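PDB 3WD6: omega-class glutathione S-transferase from Bombyx mori, which binds glutathione and, as its family suggests, probably acts as a glutathione transferase and glutathione-dependent dehydroascorbate reductase. Local coordinates for residues K29-N34 with D54-N59; R188-A193 with I226-L231; I121-S126 with D179-P184. One frame throughout, in Å; residues are numbered along the deposited sequence.

How the contacts relate
Contact 1 pairs two strands in the thioredoxin-like half of the chain, whereas contacts 2 and 3 join helices of the helical half. Contacts 1 and 3 lie on opposite sides of the chain's centre, with their own centres 23 Å apart. Contacts 2 and 3 share helix 177-189 and have centres 18 Å apart. Each contact has one side chain within about 9 Å of bound glutathione: Asn-34 in contact 1, Arg-188 in contact 2 and Met-181 in contact 3, at about 9, 7 and 8 Å, respectively. The glutathione-binding residue Cys-38 is nearest the first two, its side chain being about 5 Å from that of Asn-34 and 6 Å from that of Arg-188.

Contact 1: K29-N34 with D54-N59; sequences KLRVYN and DYEVVN
Val-32 and Tyr-55 meet at the apolar centre, where Val-32 CG2 lies 3.6 Å from Tyr-55 CD2, obliquely to the ring. Leu-30 CD2 adds to this patch by touching Tyr-55 CB. Helix 39-51 packs against it through Leu-48, which meets both Val-32 and Tyr-55. On the other face, Tyr-33 and Val-58 run side by side, with CD1 of the ring 3.9 Å from Val-58 CB.

Between these layers the backbones pair in parallel. Val-32 N donates to Glu-56 O at 2.8 Å, and Val-32 O receives Val-58 N at 2.9 Å, so both backbone polar atoms of Val-32 are paired. Asn-34 ND2 donates to Asn-59 OD1 at 3.0 Å, in that carbonyl's plane though tilted from its own amide plane, and also bonds Tyr-224 OH.

At the polar edge, Glu-56 CG sits between its own backbone N and carbonyl carbon (chi1 56°), which brings it against Arg-31 CB. Glu-56 OE1 accepts from Arg-31 NE and, weakly, NH2 at the guanidinium edge, a salt bridge with planes only 20° apart. Val-58 CG2 lies over one guanidinium face, while Arg-31 NH1 donates to Tyr-33 OH, which also bonds Glu-82. Outermost, Lys-29 NZ bridges to the syn lone pair of Asp-54 OD2. Strands 31-34 and 56-60, joined through helix 39-51, form the beta-alpha-beta unit of the thioredoxin-like glutathione transferase domain.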
loop_
_atom_site.group_PDB
_atom_site.type_symbol
_atom_site.label_atom_id
_atom_site.label_comp_id
_atom_site.label_asym_id
_atom_site.label_seq_id
_atom_site.Cartn_x
_atom_site.Cartn_y
_atom_site.Cartn_z
ATOM N N LYS A 29 15.141 -11.966 12.303
ATOM C CA LYS A 29 14.333 -10.786 11.998
ATOM C C LYS A 29 13.080 -11.146 11.196
ATOM O O LYS A 29 13.167 -11.860 10.192
ATOM C CB LYS A 29 15.152 -9.777 11.195
ATOM C CG LYS A 29 15.954 -8.787 12.031
ATOM C CD LYS A 29 16.084 -7.457 11.281
ATOM C CE LYS A 29 17.363 -6.697 11.657
ATOM N NZ LYS A 29 17.482 -6.538 13.120
ATOM N N LEU A 30 11.923 -10.660 11.643
ATOM C CA LEU A 30 10.715 -10.722 10.827
ATOM C C LEU A 30 11.046 -10.147 9.455
ATOM O O LEU A 30 11.640 -9.053 9.347
ATOM C CB LEU A 30 9.577 -9.928 11.466
ATOM C CG LEU A 30 8.215 -10.159 10.791
ATOM C CD1 LEU A 30 7.093 -10.352 11.819
ATOM C CD2 LEU A 30 7.896 -9.019 9.863
ATOM N N ARG A 31 10.685 -10.891 8.411
ATOM C CA ARG A 31 11.052 -10.529 7.051
ATOM C C ARG A 31 9.835 -10.327 6.160
ATOM O O ARG A 31 8.900 -11.151 6.149
ATOM C CB ARG A 31 11.935 -11.612 6.438
ATOM C CG ARG A 31 11.986 -11.555 4.903
ATOM C CD ARG A 31 12.787 -12.709 4.342
ATOM N NE ARG A 31 14.160 -12.716 4.852
ATOM C CZ ARG A 31 15.048 -13.660 4.561
ATOM N NH1 ARG A 31 14.696 -14.667 3.771
ATOM N NH2 ARG A 31 16.275 -13.603 5.056
ATOM N N VAL A 32 9.859 -9.249 5.381
ATOM C CA VAL A 32 8.800 -9.009 4.407
ATOM C C VAL A 32 9.292 -9.296 2.995
ATOM O O VAL A 32 10.266 -8.673 2.551
ATOM C CB VAL A 32 8.333 -7.526 4.435
ATOM C CG1 VAL A 32 7.147 -7.298 3.480
ATOM C CG2 VAL A 32 7.972 -7.104 5.853
ATOM N N TYR A 33 8.622 -10.210 2.288
ATOM C CA TYR A 33 8.822 -10.329 0.838
ATOM C C TYR A 33 7.999 -9.233 0.170
ATOM O O TYR A 33 6.762 -9.202 0.281
ATOM C CB TYR A 33 8.470 -11.741 0.310
ATOM C CG TYR A 33 9.395 -12.769 0.916
ATOM C CD1 TYR A 33 10.664 -12.974 0.390
ATOM C CD2 TYR A 33 9.034 -13.483 2.061
ATOM C CE1 TYR A 33 11.538 -13.881 0.958
ATOM C CE2 TYR A 33 9.911 -14.400 2.641
ATOM C CZ TYR A 33 11.159 -14.589 2.082
ATOM O OH TYR A 33 12.047 -15.478 2.640
ATOM N N ASN A 34 8.697 -8.328 -0.511
ATOM C CA ASN A 34 8.123 -7.054 -0.929
ATOM C C ASN A 34 8.440 -6.766 -2.390
ATOM O O ASN A 34 9.306 -7.439 -2.976
ATOM C CB ASN A 34 8.778 -5.969 -0.056
ATOM C CG ASN A 34 8.209 -4.581 -0.283
ATOM O OD1 ASN A 34 6.986 -4.372 -0.275
ATOM N ND2 ASN A 34 9.106 -3.608 -0.467
ATOM N N ASP A 54 10.669 -4.307 14.478
ATOM C CA ASP A 54 11.897 -4.507 13.702
ATOM C C ASP A 54 11.662 -5.570 12.618
ATOM O O ASP A 54 11.005 -6.593 12.858
ATOM C CB ASP A 54 13.084 -4.893 14.584
ATOM C CG ASP A 54 14.418 -4.757 13.850
ATOM O OD1 ASP A 54 14.640 -3.707 13.206
ATOM O OD2 ASP A 54 15.235 -5.708 13.884
ATOM N N TYR A 55 12.164 -5.303 11.417
ATOM C CA TYR A 55 12.028 -6.253 10.329
ATOM C C TYR A 55 13.069 -5.989 9.259
ATOM O O TYR A 55 13.848 -5.025 9.347
ATOM C CB TYR A 55 10.615 -6.218 9.727
ATOM C CG TYR A 55 10.277 -4.935 8.998
ATOM C CD1 TYR A 55 9.937 -3.783 9.700
ATOM C CD2 TYR A 55 10.275 -4.879 7.600
ATOM C CE1 TYR A 55 9.604 -2.606 9.042
ATOM C CE2 TYR A 55 9.950 -3.705 6.926
ATOM C CZ TYR A 55 9.614 -2.566 7.655
ATOM O OH TYR A 55 9.294 -1.380 7.011
ATOM N N GLU A 56 13.092 -6.875 8.267
ATOM C CA GLU A 56 13.971 -6.739 7.111
ATOM C C GLU A 56 13.112 -6.902 5.856
ATOM O O GLU A 56 12.021 -7.515 5.898
ATOM C CB GLU A 56 15.081 -7.807 7.138
ATOM C CG GLU A 56 14.527 -9.235 7.212
ATOM C CD GLU A 56 15.604 -10.296 7.048
ATOM O OE1 GLU A 56 15.263 -11.446 6.678
ATOM O OE2 GLU A 56 16.789 -9.988 7.300
ATOM N N VAL A 57 13.603 -6.354 4.748
ATOM C CA VAL A 57 12.875 -6.406 3.491
ATOM C C VAL A 57 13.660 -7.230 2.484
ATOM O O VAL A 57 14.845 -7.006 2.301
ATOM C CB VAL A 57 12.675 -4.981 2.898
ATOM C CG1 VAL A 57 12.004 -5.043 1.522
ATOM C CG2 VAL A 57 11.884 -4.086 3.861
ATOM N N VAL A 58 12.997 -8.185 1.838
ATOM C CA VAL A 58 13.554 -8.838 0.657
ATOM C C VAL A 58 12.712 -8.454 -0.559
ATOM O O VAL A 58 11.526 -8.779 -0.623
ATOM C CB VAL A 58 13.614 -10.386 0.799
ATOM C CG1 VAL A 58 13.991 -11.025 -0.555
ATOM C CG2 VAL A 58 14.621 -10.782 1.869
ATOM N N ASN A 59 13.311 -7.742 -1.510
ATOM C CA ASN A 59 12.563 -7.277 -2.684
ATOM C C ASN A 59 12.521 -8.290 -3.820
ATOM O O ASN A 59 13.505 -8.981 -4.083
ATOM C CB ASN A 59 13.093 -5.929 -3.151
ATOM C CG ASN A 59 12.674 -4.813 -2.228
ATOM O OD1 ASN A 59 11.548 -4.823 -1.694
ATOM N ND2 ASN A 59 13.569 -3.850 -2.012
HETATM O O HOH W 1 15.444 -13.043 8.723
HETATM O O HOH W 2 11.940 -9.088 14.185
#

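Contact 2: R188-A193 with I226-L231; sequences RLRAFA and IPLEIL
Leu-228 and Leu-231 pack against Arg-188, Arg-190 and Ala-191, joining the start of helix 228-240 to the C-terminal part of helix 177-189 and the residues that follow, in the helical half of the glutathione transferase fold. No direct hydrogen bond crosses the contact, which rests on methyl packing and one water bridge.

The apolar contacts converge on Ala-191 CB, which points at the opposite segment. It meets Leu-228 CD2 at 3.8 Å and Leu-231 CD2 at 4.2 Å, so leucines one helical turn apart share a single methyl group. Leu-231 CD2 also touches Arg-188 CG at 4.1 Å, the two side chains crossing at about a right angle. Here the arginine contributes its aliphatic part; its guanidinium continues to Gln-42 OE1 and the backbone oxygen of Tyr-37, tying this helix to the thioredoxin-like half near glutathione.

Arg-190 combines a methyl-on-guanidinium contact with polar bonds. Leu-228 CD1 lies over one face of the flat group, offset toward its rim and 3.5 Å from NH2. The bend at chi3 (68°) sets the position of NE; NH1 separately bonds Glu-187 O. Ile-212 and Leu-216 of helix 206-216 also touch this side chain.

Pro-227 is the N-cap that starts helix 228-240. Just before it, Ile-226 O is the backbone atom reached across the contact by the water bridge: one water, in the guanidinium plane, accepts from Arg-190 NH2 at 2.7 Å and donates to Ile-226 O at 3.2 Å.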
loop_
_atom_site.group_PDB
_atom_site.type_symbol
_atom_site.label_atom_id
_atom_site.label_comp_id
_atom_site.label_asym_id
_atom_site.label_seq_id
_atom_site.Cartn_x
_atom_site.Cartn_y
_atom_site.Cartn_z
ATOM N N ARG A 188 -0.449 7.231 -4.578
ATOM C CA ARG A 188 -0.373 7.121 -6.035
ATOM C C ARG A 188 -1.252 8.160 -6.738
ATOM O O ARG A 188 -0.884 8.677 -7.795
ATOM C CB ARG A 188 -0.714 5.688 -6.487
ATOM C CG ARG A 188 0.485 4.718 -6.419
ATOM C CD ARG A 188 0.132 3.359 -5.824
ATOM N NE ARG A 188 1.319 2.509 -5.650
ATOM C CZ ARG A 188 2.027 2.426 -4.524
ATOM N NH1 ARG A 188 1.670 3.128 -3.459
ATOM N NH2 ARG A 188 3.084 1.633 -4.454
ATOM N N LEU A 189 -2.392 8.490 -6.135
ATOM C CA LEU A 189 -3.308 9.472 -6.717
ATOM C C LEU A 189 -2.532 10.764 -7.017
ATOM O O LEU A 189 -2.769 11.424 -8.037
ATOM C CB LEU A 189 -4.499 9.733 -5.764
ATOM C CG LEU A 189 -5.655 10.691 -6.112
ATOM C CD1 LEU A 189 -6.861 10.463 -5.196
ATOM C CD2 LEU A 189 -5.236 12.168 -6.075
ATOM N N ARG A 190 -1.594 11.093 -6.127
ATOM C CA ARG A 190 -0.752 12.276 -6.268
ATOM C C ARG A 190 -0.011 12.330 -7.627
ATOM O O ARG A 190 0.142 13.406 -8.217
ATOM C CB ARG A 190 0.228 12.369 -5.089
ATOM C CG ARG A 190 -0.390 12.950 -3.819
ATOM C CD ARG A 190 0.335 12.502 -2.532
ATOM N NE ARG A 190 1.695 13.017 -2.360
ATOM C CZ ARG A 190 2.807 12.298 -2.559
ATOM N NH1 ARG A 190 2.726 11.033 -2.964
ATOM N NH2 ARG A 190 4.006 12.834 -2.350
ATOM N N ALA A 191 0.420 11.175 -8.132
ATOM C CA ALA A 191 1.129 11.136 -9.415
ATOM C C ALA A 191 0.189 11.100 -10.612
ATOM O O ALA A 191 0.607 11.347 -11.738
ATOM C CB ALA A 191 2.088 9.973 -9.468
ATOM N N PHE A 192 -1.075 10.783 -10.381
ATOM C CA PHE A 192 -2.051 10.821 -11.462
ATOM C C PHE A 192 -2.767 12.160 -11.468
ATOM O O PHE A 192 -3.710 12.356 -12.233
ATOM C CB PHE A 192 -3.067 9.693 -11.313
ATOM C CG PHE A 192 -2.504 8.334 -11.600
ATOM C CD1 PHE A 192 -2.503 7.823 -12.900
ATOM C CD2 PHE A 192 -1.964 7.566 -10.581
ATOM C CE1 PHE A 192 -1.974 6.556 -13.174
ATOM C CE2 PHE A 192 -1.430 6.294 -10.849
ATOM C CZ PHE A 192 -1.437 5.791 -12.151
ATOM N N ALA A 193 -2.313 13.082 -10.622
ATOM C CA ALA A 193 -3.015 14.345 -10.446
ATOM C C ALA A 193 -3.001 15.275 -11.667
ATOM O O ALA A 193 -3.551 16.369 -11.596
ATOM C CB ALA A 193 -2.518 15.074 -9.189
ATOM N N ILE A 226 7.765 7.331 -1.992
ATOM C CA ILE A 226 8.477 7.313 -3.253
ATOM C C ILE A 226 8.475 8.739 -3.833
ATOM O O ILE A 226 7.395 9.305 -4.078
ATOM C CB ILE A 226 7.795 6.343 -4.217
ATOM C CG1 ILE A 226 7.764 4.948 -3.578
ATOM C CG2 ILE A 226 8.491 6.334 -5.596
ATOM C CD1 ILE A 226 7.002 3.897 -4.391
ATOM N N PRO A 227 9.675 9.337 -4.043
ATOM C CA PRO A 227 9.680 10.677 -4.660
ATOM C C PRO A 227 8.840 10.667 -5.950
ATOM O O PRO A 227 8.984 9.739 -6.773
ATOM C CB PRO A 227 11.161 10.918 -4.979
ATOM C CG PRO A 227 11.907 10.056 -4.006
ATOM C CD PRO A 227 11.042 8.815 -3.845
ATOM N N LEU A 228 7.962 11.657 -6.119
ATOM C CA LEU A 228 6.954 11.602 -7.185
ATOM C C LEU A 228 7.503 11.496 -8.619
ATOM O O LEU A 228 6.872 10.873 -9.490
ATOM C CB LEU A 228 5.972 12.772 -7.057
ATOM C CG LEU A 228 4.874 12.516 -6.022
ATOM C CD1 LEU A 228 4.074 13.773 -5.736
ATOM C CD2 LEU A 228 3.960 11.376 -6.491
ATOM N N GLU A 229 8.664 12.095 -8.872
ATOM C CA GLU A 229 9.243 11.992 -10.202
ATOM C C GLU A 229 9.709 10.561 -10.443
ATOM O O GLU A 229 9.644 10.061 -11.563
ATOM C CB GLU A 229 10.401 12.981 -10.393
ATOM C CG GLU A 229 11.676 12.623 -9.636
ATOM C CD GLU A 229 11.643 13.074 -8.188
ATOM O OE1 GLU A 229 10.533 13.388 -7.674
ATOM O OE2 GLU A 229 12.735 13.107 -7.564
ATOM N N ILE A 230 10.162 9.888 -9.391
ATOM C CA ILE A 230 10.537 8.482 -9.529
ATOM C C ILE A 230 9.325 7.598 -9.791
ATOM O O ILE A 230 9.379 6.648 -10.590
ATOM C CB ILE A 230 11.226 7.947 -8.268
ATOM C CG1 ILE A 230 12.508 8.745 -7.973
ATOM C CG2 ILE A 230 11.472 6.439 -8.413
ATOM C CD1 ILE A 230 13.550 8.631 -9.072
ATOM N N LEU A 231 8.228 7.894 -9.097
ATOM C CA LEU A 231 7.036 7.069 -9.224
ATOM C C LEU A 231 6.448 7.234 -10.627
ATOM O O LEU A 231 6.055 6.259 -11.261
ATOM C CB LEU A 231 6.024 7.423 -8.127
ATOM C CG LEU A 231 4.738 6.594 -8.045
ATOM C CD1 LEU A 231 5.031 5.106 -7.865
ATOM C CD2 LEU A 231 3.835 7.112 -6.921
HETATM O O HOH W 3 6.470 11.809 -2.385
#

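Contact 3: I121-S126 with D179-P184; sequences IIVEAS and DYMIWP
Ile-182 and Val-123 carry this helix-to-helix contact, with Met-181 beside them. It lies in the buried interior of the helical domain characteristic of glutathione transferases, where residues 121-125 of helix 113-125 and 179-184 of helix 177-189 run almost parallel: these short segments are 5° apart in direction, with axes 9.1 Å apart at closest. Their nearest CA atoms, those of Val-123 and Ile-182, are 5.8 Å apart.

Ile-182, with the largest buried area, points toward helix 113-125. Its CG1 lies between the backbone N and the carbonyl carbon (chi1 73°), while CG2, anti to the carbonyl carbon, makes the closer approach. This methyl rests on the backbone of helix 113-125, 3.7 Å from Val-123 CA. Its CD1 branch only grazes Ile-122 CG2, at 4.4 Å. Ile-158 of helix 145-165 also packs on Ile-182, so a third helix meets the same residue.

Val-123 CG2 turns mainly to Met-181, 3.7 Å from its CB, and lies less closely, at 4.2 Å, to Ile-182 CG2. The valine and methionine are side by side and point the same way. Only the root of Met-181 belongs to the contact: bends at chi2 and chi3 lead its thioether end away. Arg-43 of helix 39-51 touches Val-123 and donates from NE to Met-181 O, joining the glutathione-binding half to this helix pair.

Ser-126, just past the C-terminal end of helix 113-125, adds its OG, 3.8 Å from Ile-182 CG2. The hydroxyl accepts from Gln-130 NE2 and, in the carbonyl plane, donates to Val-123 O, which also receives Ser-126 N; the OG-to-O distance is 2.8 Å.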
loop_
_atom_site.group_PDB
_atom_site.type_symbol
_atom_site.label_atom_id
_atom_site.label_comp_id
_atom_site.label_asym_id
_atom_site.label_seq_id
_atom_site.Cartn_x
_atom_site.Cartn_y
_atom_site.Cartn_z
ATOM N N ILE A 121 -14.892 -1.975 6.319
ATOM C CA ILE A 121 -15.782 -1.448 5.294
ATOM C C ILE A 121 -15.095 -0.295 4.562
ATOM O O ILE A 121 -14.983 -0.287 3.326
ATOM C CB ILE A 121 -17.138 -1.010 5.914
ATOM C CG1 ILE A 121 -17.907 -2.274 6.341
ATOM C CG2 ILE A 121 -17.956 -0.145 4.939
ATOM C CD1 ILE A 121 -19.136 -2.034 7.224
ATOM N N ILE A 122 -14.611 0.675 5.322
ATOM C CA ILE A 122 -13.870 1.767 4.719
ATOM C C ILE A 122 -12.784 1.267 3.755
ATOM O O ILE A 122 -12.715 1.720 2.615
ATOM C CB ILE A 122 -13.284 2.673 5.791
ATOM C CG1 ILE A 122 -14.427 3.485 6.418
ATOM C CG2 ILE A 122 -12.209 3.590 5.182
ATOM C CD1 ILE A 122 -14.091 4.079 7.782
ATOM N N VAL A 123 -11.951 0.326 4.200
ATOM C CA VAL A 123 -10.921 -0.224 3.323
ATOM C C VAL A 123 -11.508 -0.780 2.024
ATOM O O VAL A 123 -10.964 -0.521 0.948
ATOM C CB VAL A 123 -10.125 -1.349 3.997
ATOM C CG1 VAL A 123 -9.210 -2.015 2.969
ATOM C CG2 VAL A 123 -9.344 -0.810 5.172
ATOM N N GLU A 124 -12.598 -1.551 2.129
ATOM C CA GLU A 124 -13.285 -2.109 0.950
ATOM C C GLU A 124 -13.744 -0.990 0.061
ATOM O O GLU A 124 -13.647 -1.090 -1.158
ATOM C CB GLU A 124 -14.532 -2.929 1.325
ATOM C CG GLU A 124 -14.461 -4.428 1.048
ATOM C CD GLU A 124 -13.998 -4.794 -0.376
ATOM O OE1 GLU A 124 -14.726 -4.475 -1.358
ATOM O OE2 GLU A 124 -12.913 -5.436 -0.497
ATOM N N ALA A 125 -14.258 0.073 0.673
ATOM C CA ALA A 125 -14.662 1.252 -0.089
ATOM C C ALA A 125 -13.559 1.766 -1.056
ATOM O O ALA A 125 -13.869 2.466 -2.027
ATOM C CB ALA A 125 -15.168 2.374 0.845
ATOM N N SER A 126 -12.289 1.421 -0.835
ATOM C CA SER A 126 -11.274 1.909 -1.780
ATOM C C SER A 126 -11.030 1.024 -3.027
ATOM O O SER A 126 -10.198 1.369 -3.887
ATOM C CB SER A 126 -9.952 2.208 -1.082
ATOM O OG SER A 126 -9.278 1.004 -0.738
ATOM N N ASP A 179 -6.815 4.062 7.765
ATOM C CA ASP A 179 -5.932 5.004 7.101
ATOM C C ASP A 179 -4.813 4.286 6.360
ATOM O O ASP A 179 -4.636 4.477 5.158
ATOM C CB ASP A 179 -5.337 5.988 8.099
ATOM C CG ASP A 179 -6.398 6.717 8.902
ATOM O OD1 ASP A 179 -7.016 7.677 8.359
ATOM O OD2 ASP A 179 -6.595 6.332 10.090
ATOM N N TYR A 180 -4.057 3.459 7.070
ATOM C CA TYR A 180 -2.883 2.835 6.467
ATOM C C TYR A 180 -3.241 1.905 5.322
ATOM O O TYR A 180 -2.478 1.798 4.352
ATOM C CB TYR A 180 -2.058 2.071 7.501
ATOM C CG TYR A 180 -1.266 2.975 8.425
ATOM C CD1 TYR A 180 -0.558 4.078 7.921
ATOM C CD2 TYR A 180 -1.245 2.749 9.804
ATOM C CE1 TYR A 180 0.165 4.922 8.767
ATOM C CE2 TYR A 180 -0.532 3.587 10.658
ATOM C CZ TYR A 180 0.179 4.672 10.134
ATOM O OH TYR A 180 0.908 5.486 10.974
ATOM N N MET A 181 -4.385 1.225 5.426
ATOM C CA MET A 181 -4.705 0.168 4.454
ATOM C C MET A 181 -5.222 0.748 3.125
ATOM O O MET A 181 -5.217 0.062 2.091
ATOM C CB MET A 181 -5.678 -0.873 5.031
ATOM C CG MET A 181 -5.108 -1.694 6.184
ATOM S SD MET A 181 -3.578 -2.564 5.763
ATOM C CE MET A 181 -2.334 -1.424 6.394
ATOM N N ILE A 182 -5.639 2.012 3.146
ATOM C CA ILE A 182 -6.035 2.654 1.904
ATOM C C ILE A 182 -4.947 3.615 1.423
ATOM O O ILE A 182 -4.916 4.006 0.245
ATOM C CB ILE A 182 -7.412 3.377 2.026
ATOM C CG1 ILE A 182 -7.309 4.667 2.844
ATOM C CG2 ILE A 182 -8.460 2.439 2.637
ATOM C CD1 ILE A 182 -8.688 5.317 3.144
ATOM N N TRP A 183 -4.040 3.985 2.327
ATOM C CA TRP A 183 -3.053 5.016 2.012
ATOM C C TRP A 183 -2.298 4.838 0.668
ATOM O O TRP A 183 -2.077 5.808 -0.058
ATOM C CB TRP A 183 -2.030 5.191 3.153
ATOM C CG TRP A 183 -0.917 6.053 2.665
ATOM C CD1 TRP A 183 0.363 5.668 2.360
ATOM C CD2 TRP A 183 -1.015 7.434 2.327
ATOM N NE1 TRP A 183 1.084 6.748 1.885
ATOM C CE2 TRP A 183 0.255 7.841 1.846
ATOM C CE3 TRP A 183 -2.045 8.376 2.404
ATOM C CZ2 TRP A 183 0.516 9.155 1.436
ATOM C CZ3 TRP A 183 -1.785 9.684 1.996
ATOM C CH2 TRP A 183 -0.511 10.058 1.513
ATOM N N PRO A 184 -1.876 3.606 0.345
ATOM C CA PRO A 184 -1.019 3.488 -0.849
ATOM C C PRO A 184 -1.662 4.064 -2.116
ATOM O O PRO A 184 -0.969 4.562 -3.033
ATOM C CB PRO A 184 -0.843 1.968 -1.003
ATOM C CG PRO A 184 -1.005 1.435 0.407
ATOM C CD PRO A 184 -2.076 2.308 1.027
#